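Local coordinates for protein methyltransferase (Pyrococcus horikoshii, PDB 1IXK) that probably methylates cytosines of tRNA at carbon 5, using S-adenosyl-L-methionine as the methyl donor, at residues S6-L11 with L19-Y24. Numbering follows the deposited sequence.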
# COMPACT_ATOMS: atom_id res chain seq x y z
N SER A 6 -3.24 22.89 25.10
CA SER A 6 -2.63 21.63 25.52
C SER A 6 -2.32 20.73 24.33
O SER A 6 -1.16 20.42 24.05
CB SER A 6 -3.54 20.89 26.50
OG SER A 6 -3.77 21.66 27.67
N MSE A 7 -3.37 20.30 23.63
CA MSE A 7 -3.21 19.42 22.48
C MSE A 7 -2.28 20.05 21.45
O MSE A 7 -1.43 19.37 20.87
CB MSE A 7 -4.56 19.11 21.84
CG MSE A 7 -4.54 17.88 20.93
SE MSE A 7 -6.15 17.44 20.22
CE MSE A 7 -7.02 16.89 21.68
N LEU A 8 -2.44 21.35 21.23
CA LEU A 8 -1.60 22.06 20.28
C LEU A 8 -0.14 21.87 20.66
O LEU A 8 0.67 21.42 19.85
CB LEU A 8 -1.95 23.56 20.28
CG LEU A 8 -1.13 24.47 19.36
CD1 LEU A 8 -1.30 24.04 17.91
CD2 LEU A 8 -1.58 25.91 19.55
N ASP A 9 0.19 22.21 21.91
CA ASP A 9 1.56 22.07 22.40
C ASP A 9 2.08 20.64 22.23
O ASP A 9 3.23 20.44 21.84
CB ASP A 9 1.63 22.48 23.88
CG ASP A 9 1.42 23.97 24.07
OD1 ASP A 9 1.28 24.40 25.24
OD2 ASP A 9 1.41 24.71 23.06
N LYS A 10 1.23 19.65 22.52
CA LYS A 10 1.64 18.26 22.37
C LYS A 10 2.00 17.96 20.92
O LYS A 10 3.01 17.32 20.65
CB LYS A 10 0.53 17.32 22.84
CG LYS A 10 0.52 17.08 24.34
CD LYS A 10 -0.57 16.11 24.76
CE LYS A 10 -0.37 15.66 26.20
NZ LYS A 10 -0.30 16.81 27.15
N LEU A 11 1.17 18.44 19.99
CA LEU A 11 1.44 18.22 18.58
C LEU A 11 2.70 18.96 18.15
O LEU A 11 3.48 18.45 17.35
CB LEU A 11 0.25 18.68 17.73
CG LEU A 11 -0.99 17.80 17.81
CD1 LEU A 11 -2.13 18.45 17.04
CD2 LEU A 11 -0.68 16.41 17.25
N LEU A 19 0.42 24.61 11.34
CA LEU A 19 -0.46 24.39 10.19
C LEU A 19 -0.96 22.95 10.16
O LEU A 19 -2.17 22.71 10.06
CB LEU A 19 0.29 24.70 8.89
CG LEU A 19 -0.45 24.38 7.58
CD1 LEU A 19 -1.80 25.09 7.55
CD2 LEU A 19 0.41 24.79 6.40
N PHE A 20 -0.04 21.99 10.23
CA PHE A 20 -0.41 20.58 10.20
C PHE A 20 -1.21 20.20 11.43
O PHE A 20 -2.11 19.37 11.36
CB PHE A 20 0.82 19.69 10.08
CG PHE A 20 1.39 19.60 8.68
CD1 PHE A 20 2.16 18.51 8.30
CD2 PHE A 20 1.16 20.62 7.76
CE1 PHE A 20 2.70 18.43 7.01
CE2 PHE A 20 1.70 20.55 6.47
CZ PHE A 20 2.46 19.45 6.10
N ALA A 21 -0.88 20.80 12.57
CA ALA A 21 -1.60 20.51 13.80
C ALA A 21 -3.05 20.96 13.64
O ALA A 21 -3.98 20.24 14.01
CB ALA A 21 -0.95 21.23 14.98
N ASP A 22 -3.24 22.15 13.07
CA ASP A 22 -4.59 22.67 12.86
C ASP A 22 -5.33 21.82 11.83
O ASP A 22 -6.52 21.56 11.97
CB ASP A 22 -4.54 24.13 12.39
CG ASP A 22 -4.20 25.10 13.52
OD1 ASP A 22 -4.52 24.81 14.69
OD2 ASP A 22 -3.61 26.17 13.23
N ARG A 23 -4.62 21.39 10.79
CA ARG A 23 -5.22 20.55 9.77
C ARG A 23 -5.71 19.22 10.36
O ARG A 23 -6.85 18.82 10.15
CB ARG A 23 -4.22 20.28 8.64
CG ARG A 23 -4.14 21.39 7.59
CD ARG A 23 -2.91 21.24 6.69
NE ARG A 23 -2.84 19.97 5.97
CZ ARG A 23 -3.45 19.71 4.81
NH1 ARG A 23 -4.18 20.65 4.22
NH2 ARG A 23 -3.31 18.52 4.24
N TYR A 24 -4.84 18.55 11.11
CA TYR A 24 -5.23 17.27 11.69
C TYR A 24 -6.39 17.40 12.66
O TYR A 24 -7.26 16.53 12.70
CB TYR A 24 -4.03 16.59 12.37
CG TYR A 24 -2.95 16.20 11.38
CD1 TYR A 24 -3.26 15.93 10.04
CD2 TYR A 24 -1.61 16.11 11.77
CE1 TYR A 24 -2.28 15.59 9.12
CE2 TYR A 24 -0.62 15.76 10.86
CZ TYR A 24 -0.96 15.50 9.53
OH TYR A 24 0.02 15.16 8.62
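L11 on helix 5-13 and A21 on helix 18-28 mark the closest approach of the two backbones, with L11 CA 6.1 Å from A21 CA. The small methyl of A21 allows this close spacing. A21 CB points at the first helix and meets two leucines one turn apart. The CD1 methyl of L11 lies 3.7 Å from A21 CB, and its own CB is 3.9 Å from A21 CB, so the alanine methyl rests alongside the base of the leucine as well as one branch. The L11 side chain leaves its helix toward the partner, with CG anti to the carbonyl carbon (chi1 -72°). L8 does not set out toward the second helix, but CG anti to the backbone N (chi1 178°) carries its end across. Only one branch arrives, with L8 CD1 4.1 Å from A21 CB. The contact is purely apolar and small, about 158 Å² over both sides. L11 and A21 are buried, while L8 remains partly exposed. Helix 31-38 packs against both helices, A36 on L11 and A32 on Y24. On the second helix, R23 forms salt bridges with E250 and E252, and Y24 OH is hydrogen-bonded to E250, which ties this helix to the segment just after C247, the predicted nucleophile. Two consecutive helices, 5-13 and 18-28, joined by a short connection, thus cross steeply and pack through two leucines and an alanine at the N-terminal end of this RsmB/NOP-family methyltransferase, away from its predicted cofactor site.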